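Local coordinates for protein putative protease (Parabacteroides distasonis ATCC 8503, PDB 3KD4) that is of unknown function but is probably an exported protease, at residues A[233-238]-A[250-254]; A[427-433]-A[464-470]. All coordinates share one frame; numbering follows the deposited sequence.

Contact 1 (A[233-238]-A[250-254]); sequences FAQFLT and IIRDH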
ATOM      1  N   PHE A 233     -25.655  -5.985 -19.449  1.00 20.54           N
ATOM      2  CA  PHE A 233     -24.437  -5.888 -20.284  1.00 20.18           C
ATOM      3  C   PHE A 233     -23.505  -7.085 -20.096  1.00 20.56           C
ATOM      4  O   PHE A 233     -22.946  -7.596 -21.075  1.00 20.35           O
ATOM      5  CB  PHE A 233     -23.707  -4.592 -19.963  1.00 19.55           C
ATOM      6  CG  PHE A 233     -22.619  -4.192 -20.933  1.00 19.89           C
ATOM      7  CD1 PHE A 233     -22.582  -4.621 -22.262  1.00 18.95           C
ATOM      8  CD2 PHE A 233     -21.646  -3.314 -20.512  1.00 20.78           C
ATOM      9  CE1 PHE A 233     -21.570  -4.186 -23.113  1.00 20.21           C
ATOM     10  CE2 PHE A 233     -20.631  -2.883 -21.365  1.00 23.47           C
ATOM     11  CZ  PHE A 233     -20.605  -3.313 -22.679  1.00 20.51           C
ATOM     12  N   ALA A 234     -23.339  -7.520 -18.845  1.00 21.12           N
ATOM     13  CA  ALA A 234     -22.481  -8.672 -18.506  1.00 21.64           C
ATOM     14  C   ALA A 234     -22.977  -9.921 -19.226  1.00 21.94           C
ATOM     15  O   ALA A 234     -22.191 -10.666 -19.810  1.00 21.16           O
ATOM     16  CB  ALA A 234     -22.455  -8.907 -16.954  1.00 21.05           C
ATOM     17  N   GLN A 235     -24.292 -10.106 -19.203  1.00 22.29           N
ATOM     18  CA  GLN A 235     -24.918 -11.226 -19.894  1.00 24.04           C
ATOM     19  C   GLN A 235     -24.765 -11.146 -21.420  1.00 22.55           C
ATOM     20  O   GLN A 235     -24.335 -12.110 -22.041  1.00 22.47           O
ATOM     21  CB  GLN A 235     -26.394 -11.337 -19.506  1.00 24.88           C
ATOM     22  CG  GLN A 235     -26.555 -11.618 -18.016  1.00 28.99           C
ATOM     23  CD  GLN A 235     -27.988 -11.538 -17.563  1.00 34.82           C
ATOM     24  OE1 GLN A 235     -28.854 -10.987 -18.257  1.00 39.30           O
ATOM     25  NE2 GLN A 235     -28.254 -12.085 -16.388  1.00 38.20           N
ATOM     26  N   PHE A 236     -25.052  -9.992 -22.003  1.00 21.80           N
ATOM     27  CA  PHE A 236     -24.821  -9.806 -23.429  1.00 21.95           C
ATOM     28  C   PHE A 236     -23.378 -10.083 -23.808  1.00 21.26           C
ATOM     29  O   PHE A 236     -23.119 -10.696 -24.833  1.00 19.79           O
ATOM     30  CB  PHE A 236     -25.184  -8.387 -23.885  1.00 22.43           C
ATOM     31  CG  PHE A 236     -26.646  -8.068 -23.813  1.00 23.13           C
ATOM     32  CD1 PHE A 236     -27.603  -9.057 -23.729  1.00 26.61           C
ATOM     33  CD2 PHE A 236     -27.066  -6.756 -23.877  1.00 25.66           C
ATOM     34  CE1 PHE A 236     -28.968  -8.724 -23.688  1.00 27.50           C
ATOM     35  CE2 PHE A 236     -28.413  -6.427 -23.851  1.00 25.71           C
ATOM     36  CZ  PHE A 236     -29.355  -7.401 -23.759  1.00 24.91           C
ATOM     37  N   LEU A 237     -22.438  -9.628 -22.984  1.00 21.07           N
ATOM     38  CA  LEU A 237     -21.022  -9.751 -23.297  1.00 21.19           C
ATOM     39  C   LEU A 237     -20.544 -11.190 -23.279  1.00 22.19           C
ATOM     40  O   LEU A 237     -19.563 -11.507 -23.937  1.00 21.86           O
ATOM     41  CB  LEU A 237     -20.159  -8.967 -22.301  1.00 21.27           C
ATOM     42  CG  LEU A 237     -20.025  -7.486 -22.561  1.00 20.86           C
ATOM     43  CD1 LEU A 237     -19.511  -6.778 -21.300  1.00 21.31           C
ATOM     44  CD2 LEU A 237     -19.152  -7.218 -23.804  1.00 20.26           C
ATOM     45  N   THR A 238     -21.207 -12.042 -22.507  1.00 23.53           N
ATOM     46  CA  THR A 238     -20.710 -13.386 -22.272  1.00 25.45           C
ATOM     47  C   THR A 238     -21.666 -14.465 -22.789  1.00 28.83           C
ATOM     48  O   THR A 238     -21.445 -15.638 -22.535  1.00 28.65           O
ATOM     49  CB  THR A 238     -20.456 -13.620 -20.763  1.00 24.72           C
ATOM     50  OG1 THR A 238     -21.667 -13.425 -20.038  1.00 23.72           O
ATOM     51  CG2 THR A 238     -19.412 -12.670 -20.230  1.00 22.56           C
ATOM     52  N   ILE A 250     -13.556 -12.007 -20.329  1.00 19.94           N
ATOM     53  CA  ILE A 250     -14.299 -10.984 -21.055  1.00 20.13           C
ATOM     54  C   ILE A 250     -14.685  -9.838 -20.101  1.00 20.28           C
ATOM     55  O   ILE A 250     -14.424  -8.660 -20.387  1.00 19.90           O
ATOM     56  CB  ILE A 250     -15.544 -11.591 -21.747  1.00 19.54           C
ATOM     57  CG1 ILE A 250     -15.114 -12.466 -22.943  1.00 20.58           C
ATOM     58  CG2 ILE A 250     -16.498 -10.477 -22.216  1.00 19.85           C
ATOM     59  CD1 ILE A 250     -16.239 -13.350 -23.557  1.00 18.14           C
ATOM     60  N   ILE A 251     -15.217 -10.187 -18.930  1.00 20.47           N
ATOM     61  CA  ILE A 251     -15.694  -9.185 -17.984  1.00 20.51           C
ATOM     62  C   ILE A 251     -14.512  -8.387 -17.407  1.00 21.64           C
ATOM     63  O   ILE A 251     -14.494  -7.154 -17.450  1.00 21.80           O
ATOM     64  CB  ILE A 251     -16.546  -9.809 -16.859  1.00 20.66           C
ATOM     65  CG1 ILE A 251     -17.798 -10.508 -17.430  1.00 21.17           C
ATOM     66  CG2 ILE A 251     -16.925  -8.738 -15.787  1.00 17.17           C
ATOM     67  CD1 ILE A 251     -18.778  -9.601 -18.140  1.00 23.25           C
ATOM     68  N   ARG A 252     -13.520  -9.092 -16.886  1.00 22.69           N
ATOM     69  CA  ARG A 252     -12.311  -8.465 -16.355  1.00 23.39           C
ATOM     70  C   ARG A 252     -11.653  -7.533 -17.373  1.00 23.76           C
ATOM     71  O   ARG A 252     -11.295  -6.416 -17.050  1.00 23.22           O
ATOM     72  CB  ARG A 252     -11.319  -9.548 -15.935  1.00 23.73           C
ATOM     73  CG  ARG A 252     -10.163  -9.067 -15.098  1.00 27.09           C
ATOM     74  CD  ARG A 252      -9.087 -10.157 -14.951  1.00 31.25           C
ATOM     75  NE  ARG A 252      -8.608 -10.516 -16.276  1.00 33.87           N
ATOM     76  CZ  ARG A 252      -8.782 -11.686 -16.887  1.00 38.10           C
ATOM     77  NH1 ARG A 252      -9.378 -12.717 -16.272  1.00 39.63           N
ATOM     78  NH2 ARG A 252      -8.330 -11.838 -18.137  1.00 38.71           N
ATOM     79  N   ASP A 253     -11.473  -8.003 -18.601  1.00 24.58           N
ATOM     80  CA  ASP A 253     -10.808  -7.204 -19.628  1.00 25.08           C
ATOM     81  C   ASP A 253     -11.649  -6.012 -20.010  1.00 25.00           C
ATOM     82  O   ASP A 253     -11.118  -4.927 -20.210  1.00 24.90           O
ATOM     83  CB  ASP A 253     -10.512  -8.042 -20.870  1.00 25.99           C
ATOM     84  CG  ASP A 253      -9.422  -9.080 -20.620  1.00 28.15           C
ATOM     85  OD1 ASP A 253      -8.692  -8.947 -19.612  1.00 31.63           O
ATOM     86  OD2 ASP A 253      -9.309 -10.032 -21.417  1.00 30.65           O
ATOM     87  N   HIS A 254     -12.964  -6.194 -20.120  1.00 25.28           N
ATOM     88  CA  HIS A 254     -13.806  -5.036 -20.390  1.00 25.66           C
ATOM     89  C   HIS A 254     -13.615  -3.935 -19.349  1.00 25.51           C
ATOM     90  O   HIS A 254     -13.492  -2.765 -19.705  1.00 24.64           O
ATOM     91  CB  HIS A 254     -15.274  -5.369 -20.446  1.00 25.88           C
ATOM     92  CG  HIS A 254     -16.104  -4.195 -20.857  1.00 28.09           C
ATOM     93  ND1 HIS A 254     -16.246  -3.818 -22.177  1.00 30.40           N
ATOM     94  CD2 HIS A 254     -16.777  -3.275 -20.123  1.00 29.27           C
ATOM     95  CE1 HIS A 254     -16.995  -2.730 -22.237  1.00 31.23           C
ATOM     96  NE2 HIS A 254     -17.340  -2.388 -21.005  1.00 29.73           N
TER
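F233 turns its ring edge toward the face of the H254 imidazole in an offset T-shaped stack. The ring centroids lie 5.0 Å apart and the planes stand at 87°. F233 CE2 comes closest, 3.3 Å from H254 NE2. Both side chains leave their helices with CG anti to the backbone N (chi1 -167° in F233, -174° in H254), and they come from opposite directions. A234 CB meets the end of I251, 3.9 Å from CD1. L237 sends CD1 over the centre of the F233 ring and also over the rim of one H254 face. Its CB touches I250 CG2. T238 closes the segment. Its OG1 bonds to A234 O at 2.8 Å, and its CG2 lies against I251 CD1 at 3.8 Å. Replacing T238 by alanine is likely to take the hydroxyl partner from A234 O and open a gap beside I251 CD1. M297 of helix 287-300 touches A234, L237 and I251. The arrangement is steep packing of consecutive helices, 228-238 and 244-258, on a third, consistent with the helical part of a transglutaminase-like fold.

Contact 2 (A[427-433]-A[464-470]); sequences VTYTVTP and NTIEVVR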
ATOM      1  N   VAL A 427      16.381 -17.405 -16.911  1.00 23.09           N
ATOM      2  CA  VAL A 427      16.686 -16.637 -18.107  1.00 23.17           C
ATOM      3  C   VAL A 427      17.722 -17.423 -18.918  1.00 23.26           C
ATOM      4  O   VAL A 427      18.794 -17.761 -18.395  1.00 22.48           O
ATOM      5  CB  VAL A 427      17.228 -15.222 -17.788  1.00 22.87           C
ATOM      6  CG1 VAL A 427      17.454 -14.426 -19.104  1.00 22.87           C
ATOM      7  CG2 VAL A 427      16.261 -14.480 -16.851  1.00 22.67           C
ATOM      8  N   THR A 428      17.390 -17.706 -20.177  1.00 23.36           N
ATOM      9  CA  THR A 428      18.256 -18.462 -21.071  1.00 23.96           C
ATOM     10  C   THR A 428      18.798 -17.570 -22.168  1.00 24.07           C
ATOM     11  O   THR A 428      18.032 -17.009 -22.945  1.00 24.39           O
ATOM     12  CB  THR A 428      17.503 -19.613 -21.694  1.00 23.36           C
ATOM     13  OG1 THR A 428      17.092 -20.495 -20.653  1.00 24.45           O
ATOM     14  CG2 THR A 428      18.392 -20.388 -22.702  1.00 24.72           C
ATOM     15  N   TYR A 429      20.124 -17.439 -22.235  1.00 23.91           N
ATOM     16  CA  TYR A 429      20.754 -16.611 -23.259  1.00 23.29           C
ATOM     17  C   TYR A 429      21.342 -17.539 -24.315  1.00 23.94           C
ATOM     18  O   TYR A 429      21.981 -18.522 -23.977  1.00 24.26           O
ATOM     19  CB  TYR A 429      21.874 -15.749 -22.680  1.00 23.41           C
ATOM     20  CG  TYR A 429      21.449 -14.757 -21.639  1.00 21.61           C
ATOM     21  CD1 TYR A 429      21.404 -15.103 -20.291  1.00 22.82           C
ATOM     22  CD2 TYR A 429      21.081 -13.480 -21.995  1.00 21.62           C
ATOM     23  CE1 TYR A 429      20.993 -14.189 -19.332  1.00 21.77           C
ATOM     24  CE2 TYR A 429      20.671 -12.556 -21.048  1.00 21.99           C
ATOM     25  CZ  TYR A 429      20.635 -12.913 -19.714  1.00 22.17           C
ATOM     26  OH  TYR A 429      20.226 -11.988 -18.783  1.00 24.76           O
ATOM     27  N   THR A 430      21.100 -17.256 -25.589  1.00 24.11           N
ATOM     28  CA  THR A 430      21.785 -17.985 -26.637  1.00 24.69           C
ATOM     29  C   THR A 430      22.752 -16.994 -27.275  1.00 25.11           C
ATOM     30  O   THR A 430      22.344 -15.959 -27.828  1.00 24.97           O
ATOM     31  CB  THR A 430      20.834 -18.610 -27.668  1.00 24.80           C
ATOM     32  OG1 THR A 430      19.966 -19.538 -27.004  1.00 24.70           O
ATOM     33  CG2 THR A 430      21.628 -19.366 -28.739  1.00 22.99           C
ATOM     34  N   VAL A 431      24.032 -17.288 -27.112  1.00 24.90           N
ATOM     35  CA  VAL A 431      25.072 -16.386 -27.515  1.00 25.67           C
ATOM     36  C   VAL A 431      25.771 -16.960 -28.748  1.00 26.03           C
ATOM     37  O   VAL A 431      26.250 -18.096 -28.713  1.00 25.76           O
ATOM     38  CB  VAL A 431      26.099 -16.187 -26.381  1.00 25.38           C
ATOM     39  CG1 VAL A 431      27.187 -15.251 -26.851  1.00 26.20           C
ATOM     40  CG2 VAL A 431      25.408 -15.654 -25.127  1.00 24.95           C
ATOM     41  N   THR A 432      25.806 -16.181 -29.826  1.00 26.27           N
ATOM     42  CA  THR A 432      26.550 -16.575 -31.022  1.00 26.75           C
ATOM     43  C   THR A 432      27.759 -15.646 -31.217  1.00 27.75           C
ATOM     44  O   THR A 432      27.630 -14.536 -31.729  1.00 28.59           O
ATOM     45  CB  THR A 432      25.672 -16.602 -32.265  1.00 26.46           C
ATOM     46  OG1 THR A 432      24.567 -17.489 -32.048  1.00 23.98           O
ATOM     47  CG2 THR A 432      26.489 -17.110 -33.488  1.00 26.10           C
ATOM     48  N   PRO A 433      28.939 -16.090 -30.776  1.00 28.35           N
ATOM     49  CA  PRO A 433      30.146 -15.286 -31.022  1.00 29.34           C
ATOM     50  C   PRO A 433      30.627 -15.356 -32.482  1.00 30.21           C
ATOM     51  O   PRO A 433      30.383 -16.360 -33.167  1.00 29.26           O
ATOM     52  CB  PRO A 433      31.186 -15.921 -30.101  1.00 29.44           C
ATOM     53  CG  PRO A 433      30.722 -17.351 -29.931  1.00 29.91           C
ATOM     54  CD  PRO A 433      29.228 -17.368 -30.105  1.00 28.34           C
ATOM     55  N   ASN A 464      28.416 -23.595 -32.600  1.00 36.31           N
ATOM     56  CA  ASN A 464      28.964 -22.251 -32.530  1.00 35.72           C
ATOM     57  C   ASN A 464      28.046 -21.283 -31.774  1.00 34.28           C
ATOM     58  O   ASN A 464      28.018 -20.087 -32.078  1.00 34.09           O
ATOM     59  CB  ASN A 464      29.226 -21.733 -33.933  1.00 36.21           C
ATOM     60  CG  ASN A 464      28.022 -21.806 -34.796  1.00 37.76           C
ATOM     61  OD1 ASN A 464      26.886 -21.800 -34.312  1.00 40.61           O
ATOM     62  ND2 ASN A 464      28.248 -21.918 -36.101  1.00 42.71           N
ATOM     63  N   THR A 465      27.258 -21.808 -30.833  1.00 32.60           N
ATOM     64  CA  THR A 465      26.578 -20.960 -29.855  1.00 31.34           C
ATOM     65  C   THR A 465      27.035 -21.348 -28.455  1.00 30.45           C
ATOM     66  O   THR A 465      27.576 -22.441 -28.217  1.00 29.30           O
ATOM     67  CB  THR A 465      25.041 -21.094 -29.885  1.00 31.29           C
ATOM     68  OG1 THR A 465      24.681 -22.406 -29.435  1.00 30.28           O
ATOM     69  CG2 THR A 465      24.470 -20.840 -31.287  1.00 31.60           C
ATOM     70  N   ILE A 466      26.796 -20.445 -27.520  1.00 29.64           N
ATOM     71  CA  ILE A 466      26.964 -20.749 -26.110  1.00 29.01           C
ATOM     72  C   ILE A 466      25.642 -20.422 -25.428  1.00 28.40           C
ATOM     73  O   ILE A 466      25.085 -19.332 -25.618  1.00 27.34           O
ATOM     74  CB  ILE A 466      28.063 -19.909 -25.476  1.00 29.23           C
ATOM     75  CG1 ILE A 466      29.396 -20.175 -26.182  1.00 29.52           C
ATOM     76  CG2 ILE A 466      28.138 -20.167 -23.948  1.00 27.84           C
ATOM     77  CD1 ILE A 466      30.368 -18.985 -26.037  1.00 29.35           C
ATOM     78  N   GLU A 467      25.146 -21.388 -24.659  1.00 27.85           N
ATOM     79  CA  GLU A 467      23.939 -21.213 -23.905  1.00 27.88           C
ATOM     80  C   GLU A 467      24.255 -20.882 -22.467  1.00 26.41           C
ATOM     81  O   GLU A 467      24.909 -21.664 -21.779  1.00 25.91           O
ATOM     82  CB  GLU A 467      23.123 -22.489 -23.934  1.00 28.77           C
ATOM     83  CG  GLU A 467      21.822 -22.355 -23.167  1.00 32.65           C
ATOM     84  CD  GLU A 467      21.200 -23.693 -22.848  1.00 38.70           C
ATOM     85  OE1 GLU A 467      21.917 -24.570 -22.270  1.00 42.70           O
ATOM     86  OE2 GLU A 467      19.992 -23.844 -23.137  1.00 38.87           O
ATOM     87  N   VAL A 468      23.736 -19.758 -21.990  1.00 25.52           N
ATOM     88  CA  VAL A 468      23.915 -19.399 -20.600  1.00 24.35           C
ATOM     89  C   VAL A 468      22.565 -19.441 -19.916  1.00 23.91           C
ATOM     90  O   VAL A 468      21.667 -18.722 -20.336  1.00 24.53           O
ATOM     91  CB  VAL A 468      24.521 -17.989 -20.476  1.00 24.60           C
ATOM     92  CG1 VAL A 468      24.731 -17.632 -18.985  1.00 21.75           C
ATOM     93  CG2 VAL A 468      25.823 -17.904 -21.251  1.00 23.54           C
ATOM     94  N   VAL A 469      22.408 -20.256 -18.868  1.00 23.14           N
ATOM     95  CA  VAL A 469      21.136 -20.271 -18.108  1.00 22.38           C
ATOM     96  C   VAL A 469      21.350 -19.697 -16.697  1.00 22.01           C
ATOM     97  O   VAL A 469      22.183 -20.184 -15.941  1.00 22.30           O
ATOM     98  CB  VAL A 469      20.504 -21.684 -18.027  1.00 22.43           C
ATOM     99  CG1 VAL A 469      19.157 -21.653 -17.279  1.00 21.24           C
ATOM    100  CG2 VAL A 469      20.341 -22.301 -19.424  1.00 20.93           C
ATOM    101  N   ARG A 470      20.612 -18.648 -16.364  1.00 21.22           N
ATOM    102  CA  ARG A 470      20.619 -18.098 -15.007  1.00 21.88           C
ATOM    103  C   ARG A 470      19.287 -18.395 -14.342  1.00 22.06           C
ATOM    104  O   ARG A 470      18.250 -18.158 -14.949  1.00 22.39           O
ATOM    105  CB  ARG A 470      20.843 -16.585 -15.040  1.00 21.55           C
ATOM    106  CG  ARG A 470      22.085 -16.139 -15.831  1.00 23.50           C
ATOM    107  CD  ARG A 470      22.288 -14.664 -15.657  1.00 24.58           C
ATOM    108  NE  ARG A 470      22.797 -14.416 -14.313  1.00 26.20           N
ATOM    109  CZ  ARG A 470      22.468 -13.390 -13.541  1.00 24.26           C
ATOM    110  NH1 ARG A 470      21.582 -12.493 -13.934  1.00 24.63           N
ATOM    111  NH2 ARG A 470      23.033 -13.282 -12.354  1.00 25.78           N
TER
HETATM  112  O   HOH W   1      19.538 -12.444 -16.062  1.00 24.96           O
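Y429 meets the aliphatic chain of R470 obliquely, with CE1 3.9 Å from R470 CD. The ring and the guanidinium planes are 35° apart. R470 bends at chi3 (74°), which turns its charged end toward the phenol. One water joins the two ends. It donates to Y429 OH at 2.8 Å and accepts from R470 NH1 at 3.0 Å, lying in the plane of both groups. Y429 OH also bonds to P395 O. On the same face, Y429 CB meets V468 CB, and V431 lies beside I466. At the end of the pair P433 CG reaches I466 CD1, 4.2 Å away. L502 packs on V431 and V468, F504 on I466 and P433, and L394 on Y429, V431 and V468.

The opposite face carries T428, T430, E467 and V469 and is more polar. T428 and V469 run alongside each other, with OG1 3.9 Å from V469 CG2. T428 CG2 also meets E467 OE2 at 3.8 Å. At the end of the strands T432 OG1 touches T465 CG2 at 3.4 Å, while T465 OG1 turns to R462 O.

Six backbone bonds tie V427 to R470, Y429 to V468 and V431 to I466 as antiparallel hydrogen-bonded pairs. Y429 N to V468 O is almost straight, at 177°. N464 O is buried here and has no partner. The two faces imply a sheet with a mainly apolar, buried side and a threonine-bearing side nearer to solvent. On the buried side R470 NH1 bonds to water and NH2 to the carbonyl of W494, while the W494 ring adds a cation-pi contact.

Contact 1 comes first along the chain and is complete before contact 2 begins. Their centres are 44 Å apart and the nearest atoms about 25 Å, so they do not touch. They share no helix or strand. Contact 1 joins two successive helices in the middle of the chain, close to helix 287-300. Contact 2 joins strands 423-433 and 465-474 of a mixed five-stranded sheet in the DUF3858 region. There, strand 423-433 lies between 370-380 and 465-474. One contact is therefore side-chain packing in a helical part, the other backbone pairing in a sheet. They lie in separate parts of an elongated chain.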